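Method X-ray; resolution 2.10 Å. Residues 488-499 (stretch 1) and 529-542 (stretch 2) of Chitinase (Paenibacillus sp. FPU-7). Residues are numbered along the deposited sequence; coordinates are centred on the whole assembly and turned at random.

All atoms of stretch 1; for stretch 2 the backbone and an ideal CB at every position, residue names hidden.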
# COMPACT_ATOMS: atom_id res chain seq x y z
N GLY B 488 9.34 -19.80 -12.84
CA GLY B 488 8.66 -20.82 -11.99
C GLY B 488 8.95 -22.19 -12.46
O GLY B 488 9.64 -22.32 -13.47
N GLY B 489 8.49 -23.24 -11.75
CA GLY B 489 8.84 -24.61 -12.11
C GLY B 489 8.47 -25.09 -13.55
O GLY B 489 8.89 -26.16 -13.98
N TRP B 490 7.64 -24.31 -14.22
CA TRP B 490 7.32 -24.45 -15.65
C TRP B 490 8.47 -24.19 -16.56
O TRP B 490 8.47 -24.71 -17.66
CB TRP B 490 6.19 -23.54 -16.06
CG TRP B 490 6.32 -22.10 -15.66
CD1 TRP B 490 6.92 -21.10 -16.39
CD2 TRP B 490 5.84 -21.50 -14.45
NE1 TRP B 490 6.80 -19.92 -15.71
CE2 TRP B 490 6.17 -20.14 -14.51
CE3 TRP B 490 5.18 -22.00 -13.31
CZ2 TRP B 490 5.87 -19.24 -13.47
CZ3 TRP B 490 4.86 -21.11 -12.26
CH2 TRP B 490 5.21 -19.73 -12.37
N ASP B 491 9.45 -23.41 -16.08
CA ASP B 491 10.69 -23.14 -16.80
C ASP B 491 11.61 -24.32 -16.66
O ASP B 491 11.73 -24.96 -15.57
CB ASP B 491 11.38 -21.83 -16.34
CG ASP B 491 10.59 -20.65 -16.60
OD1 ASP B 491 9.93 -20.65 -17.67
OD2 ASP B 491 10.65 -19.62 -15.86
N PRO B 492 12.33 -24.63 -17.75
CA PRO B 492 13.26 -25.71 -17.70
C PRO B 492 14.51 -25.44 -16.83
O PRO B 492 15.18 -26.41 -16.49
CB PRO B 492 13.71 -25.88 -19.18
CG PRO B 492 13.32 -24.62 -19.83
CD PRO B 492 12.15 -24.08 -19.10
N ALA B 493 14.84 -24.17 -16.50
CA ALA B 493 15.96 -23.89 -15.57
C ALA B 493 15.47 -22.89 -14.54
O ALA B 493 14.43 -22.20 -14.76
CB ALA B 493 17.21 -23.37 -16.33
N THR B 494 16.18 -22.88 -13.40
CA THR B 494 15.81 -22.06 -12.28
C THR B 494 16.09 -20.57 -12.54
O THR B 494 17.04 -20.19 -13.28
CB THR B 494 16.54 -22.49 -11.00
OG1 THR B 494 17.94 -22.30 -11.16
CG2 THR B 494 16.30 -23.95 -10.64
N SER B 495 15.28 -19.72 -11.94
CA SER B 495 15.57 -18.31 -11.91
C SER B 495 14.80 -17.65 -10.80
O SER B 495 14.24 -18.29 -9.94
CB SER B 495 15.27 -17.66 -13.30
OG SER B 495 15.87 -16.36 -13.40
N HIS B 496 14.84 -16.33 -10.76
CA HIS B 496 14.12 -15.52 -9.75
C HIS B 496 12.74 -15.27 -10.19
O HIS B 496 12.52 -14.96 -11.39
CB HIS B 496 14.80 -14.16 -9.54
CG HIS B 496 16.24 -14.27 -9.19
ND1 HIS B 496 16.68 -14.88 -8.02
CD2 HIS B 496 17.36 -13.90 -9.85
CE1 HIS B 496 18.00 -14.91 -8.01
NE2 HIS B 496 18.45 -14.28 -9.09
N HIS B 497 11.77 -15.39 -9.29
CA HIS B 497 10.36 -15.13 -9.63
C HIS B 497 9.88 -13.71 -9.40
O HIS B 497 8.81 -13.33 -9.95
CB HIS B 497 9.43 -16.19 -8.96
CG HIS B 497 8.69 -15.75 -7.74
ND1 HIS B 497 9.08 -16.05 -6.45
CD2 HIS B 497 7.48 -15.16 -7.63
CE1 HIS B 497 8.19 -15.60 -5.60
NE2 HIS B 497 7.18 -15.09 -6.30
N THR B 498 10.60 -12.94 -8.58
CA THR B 498 10.11 -11.64 -8.19
C THR B 498 11.29 -10.67 -7.98
O THR B 498 11.24 -9.76 -7.19
CB THR B 498 9.10 -11.69 -7.03
OG1 THR B 498 8.43 -10.40 -6.88
CG2 THR B 498 9.77 -12.09 -5.70
N ALA B 499 12.33 -10.84 -8.78
CA ALA B 499 13.52 -9.99 -8.60
C ALA B 499 13.34 -8.54 -9.01
O ALA B 499 12.56 -8.26 -9.93
CB ALA B 499 14.65 -10.58 -9.39
N UNK B 529 4.58 -1.27 -7.84
CA UNK B 529 5.46 -2.40 -8.01
C UNK B 529 4.99 -3.55 -7.12
O UNK B 529 4.73 -3.32 -5.92
CB UNK B 529 6.91 -2.01 -7.69
N UNK B 530 4.97 -4.75 -7.67
CA UNK B 530 4.55 -5.95 -6.90
C UNK B 530 5.70 -6.75 -6.21
O UNK B 530 6.80 -6.92 -6.75
CB UNK B 530 3.81 -6.89 -7.85
N UNK B 531 5.40 -7.23 -5.02
CA UNK B 531 6.27 -8.15 -4.29
C UNK B 531 5.43 -9.32 -3.80
O UNK B 531 4.19 -9.27 -3.82
CB UNK B 531 6.97 -7.45 -3.12
N UNK B 532 6.11 -10.37 -3.40
CA UNK B 532 5.46 -11.62 -2.97
C UNK B 532 5.91 -12.10 -1.60
O UNK B 532 7.11 -12.07 -1.30
CB UNK B 532 5.73 -12.72 -4.00
N UNK B 533 4.98 -12.65 -0.81
CA UNK B 533 5.27 -13.20 0.49
C UNK B 533 5.27 -14.69 0.40
O UNK B 533 4.99 -15.44 1.41
CB UNK B 533 4.27 -12.72 1.54
N UNK B 534 5.68 -15.17 -0.79
CA UNK B 534 5.80 -16.58 -1.06
C UNK B 534 6.90 -16.82 -2.07
O UNK B 534 7.45 -15.85 -2.68
CB UNK B 534 4.47 -17.15 -1.56
N UNK B 535 7.34 -18.06 -2.17
CA UNK B 535 8.39 -18.46 -3.04
C UNK B 535 7.87 -19.30 -4.23
O UNK B 535 6.77 -19.88 -4.13
CB UNK B 535 9.44 -19.24 -2.24
N UNK B 536 8.69 -19.42 -5.25
CA UNK B 536 8.53 -20.40 -6.34
C UNK B 536 9.64 -21.38 -6.17
O UNK B 536 10.80 -20.96 -5.88
CB UNK B 536 8.56 -19.76 -7.73
N UNK B 537 9.31 -22.67 -6.35
CA UNK B 537 10.13 -23.80 -6.03
C UNK B 537 10.38 -24.60 -7.29
O UNK B 537 9.44 -24.75 -8.11
CB UNK B 537 9.48 -24.66 -4.95
N UNK B 538 11.61 -25.11 -7.45
CA UNK B 538 11.95 -26.13 -8.42
C UNK B 538 12.56 -27.32 -7.70
O UNK B 538 13.44 -27.14 -6.85
CB UNK B 538 12.91 -25.58 -9.48
N UNK B 539 12.09 -28.54 -8.03
CA UNK B 539 12.71 -29.78 -7.54
C UNK B 539 13.56 -30.41 -8.59
O UNK B 539 13.54 -30.00 -9.77
CB UNK B 539 11.65 -30.78 -7.07
N UNK B 540 14.37 -31.36 -8.16
CA UNK B 540 15.30 -32.05 -9.05
C UNK B 540 16.14 -31.12 -9.91
O UNK B 540 16.32 -31.36 -11.12
CB UNK B 540 14.52 -33.00 -9.96
N UNK B 541 16.81 -30.20 -9.23
CA UNK B 541 17.70 -29.23 -9.88
C UNK B 541 19.07 -29.82 -9.83
O UNK B 541 19.46 -30.39 -8.82
CB UNK B 541 17.66 -27.85 -9.21
N UNK B 542 19.85 -29.70 -10.92
CA UNK B 542 21.17 -30.25 -10.91
C UNK B 542 21.99 -29.53 -9.82
O UNK B 542 21.89 -28.32 -9.61
CB UNK B 542 21.82 -30.12 -12.29

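Positions 529 to 531 run as a β-strand past the far end of stretch 1. At 529 and 530 the ideal CB has no atom of stretch 1 nearby, and at 531 CA-to-CB points away, so stretch 1 hardly restricts the choice; the residues are Val529, Gly530 and Gly531, whose backbone passes the hydroxyl of Thr498.

At position 532 CA-to-CB points toward stretch 1, and the ideal CB already lies 3.6 Å from His497 NE2 and 4.4 Å from Thr498 CG2. A small side chain fits most simply. Ala532 fills the place.

Position 533 points away and meets nothing; it is Phe533. At 534 CA-to-CB is sideways, with no atom of stretch 1 near CB, so only a long side chain could come back to the imidazole of His497. Tyr534 does so: the rings lie obliquely, centroids 5.0 Å apart and planes at 37°. Position 535 points away, leaving many residues possible; it is Ser535.

The CB at 536 points toward stretch 1, 3.9 Å from His497 CB and 4.4 Å from Gly488 CA, with the indole of Trp490 farther out. A long, flexible chain, aliphatic near its root, would suit, whether Lys, Arg, Met or Gln. Arg536 lays its CG over one face of the His497 ring, 3.8 Å from the centroid, and carries its guanidinium to the indole, where NH1 lies 3.5 Å from Trp490 CZ3, at the ring's edge.

Position 537 points away, so its side chain is little constrained, but its carbonyl faces Gly489. The residue is Val537; a water bridges the backbones, accepting from Gly489 N (2.7 Å) and donating to Val537 O (2.9 Å).

At 538 the CB points into a slot between Gly489 and Thr494, 4.9 Å from Gly489 CA and 3.9 Å from Thr494 CG2, with the carbonyls of Gly488, Asp491, Ala493 and Ser495 around it. A flat side chain is favoured, and a donor would be useful: Trp fits well, while Phe, Tyr or His could enter too. Trp538 is sandwiched, Gly489 CA over one face and Thr494 CG2 over the other, 3.8 and 3.9 Å from the five-membered ring centroid. Its NE1 gives a weak hydrogen bond to Asp491 O (3.3 Å).

Positions 539 and 540 are out of reach; the positive phi at 540 favours Asn or Gly. They are Gln539 and Asn540. At 541 the sideways CB lies 4.4 Å from Thr494 CG2, inviting a modest aliphatic group; Val541 CG2 packs 3.7 Å from Thr494 CG2. Position 542 is beyond contact, so stretch 1 sets no preference; it is Glu542.

Stretch 2 (529-542) VGGAFYSRVWQNVE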
# COMPACT_ATOMS: atom_id res chain seq x y z
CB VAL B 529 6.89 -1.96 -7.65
CG1 VAL B 529 7.81 -3.16 -7.40
CG2 VAL B 529 7.39 -1.05 -8.76
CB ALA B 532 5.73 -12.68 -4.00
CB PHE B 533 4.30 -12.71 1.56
CG PHE B 533 4.40 -11.22 1.90
CD1 PHE B 533 5.20 -10.32 1.25
CD2 PHE B 533 3.64 -10.74 2.98
CE1 PHE B 533 5.27 -9.01 1.61
CE2 PHE B 533 3.69 -9.41 3.35
CZ PHE B 533 4.46 -8.53 2.63
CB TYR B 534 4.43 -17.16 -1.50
CG TYR B 534 4.06 -16.66 -2.88
CD1 TYR B 534 3.46 -15.44 -3.06
CD2 TYR B 534 4.43 -17.37 -4.01
CE1 TYR B 534 3.23 -14.92 -4.36
CE2 TYR B 534 4.16 -16.88 -5.30
CZ TYR B 534 3.57 -15.65 -5.46
OH TYR B 534 3.36 -15.17 -6.72
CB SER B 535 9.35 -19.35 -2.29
OG SER B 535 8.69 -20.48 -1.76
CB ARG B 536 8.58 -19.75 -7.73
CG ARG B 536 7.33 -18.96 -8.02
CD ARG B 536 6.24 -19.96 -8.55
NE ARG B 536 4.93 -19.34 -8.58
CZ ARG B 536 3.80 -20.02 -8.69
NH1 ARG B 536 3.82 -21.32 -8.93
NH2 ARG B 536 2.69 -19.40 -8.60
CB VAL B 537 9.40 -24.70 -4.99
CG1 VAL B 537 10.23 -25.86 -4.59
CG2 VAL B 537 9.10 -23.93 -3.71
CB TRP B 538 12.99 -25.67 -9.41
CG TRP B 538 12.61 -24.71 -10.46
CD1 TRP B 538 12.62 -24.95 -11.84
CD2 TRP B 538 12.38 -23.30 -10.32
NE1 TRP B 538 12.36 -23.79 -12.51
CE2 TRP B 538 12.24 -22.76 -11.61
CE3 TRP B 538 12.37 -22.42 -9.22
CZ2 TRP B 538 12.02 -21.39 -11.84
CZ3 TRP B 538 12.11 -21.08 -9.42
CH2 TRP B 538 11.98 -20.57 -10.74
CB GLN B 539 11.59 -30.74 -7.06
CG GLN B 539 10.93 -30.25 -5.79
CD GLN B 539 9.94 -31.23 -5.19
OE1 GLN B 539 9.37 -32.09 -5.89
NE2 GLN B 539 9.68 -31.06 -3.90
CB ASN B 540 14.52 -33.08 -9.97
CG ASN B 540 13.81 -34.13 -9.13
OD1 ASN B 540 14.40 -34.75 -8.29
ND2 ASN B 540 12.53 -34.18 -9.22
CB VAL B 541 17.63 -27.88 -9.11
CG1 VAL B 541 18.62 -26.84 -9.62
CG2 VAL B 541 16.21 -27.37 -9.15
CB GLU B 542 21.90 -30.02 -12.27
CG GLU B 542 21.24 -30.85 -13.40
CD GLU B 542 21.76 -30.59 -14.80
OE1 GLU B 542 22.62 -29.67 -15.11
OE2 GLU B 542 21.23 -31.35 -15.60
O HOH W 1 7.38 -23.13 -9.32
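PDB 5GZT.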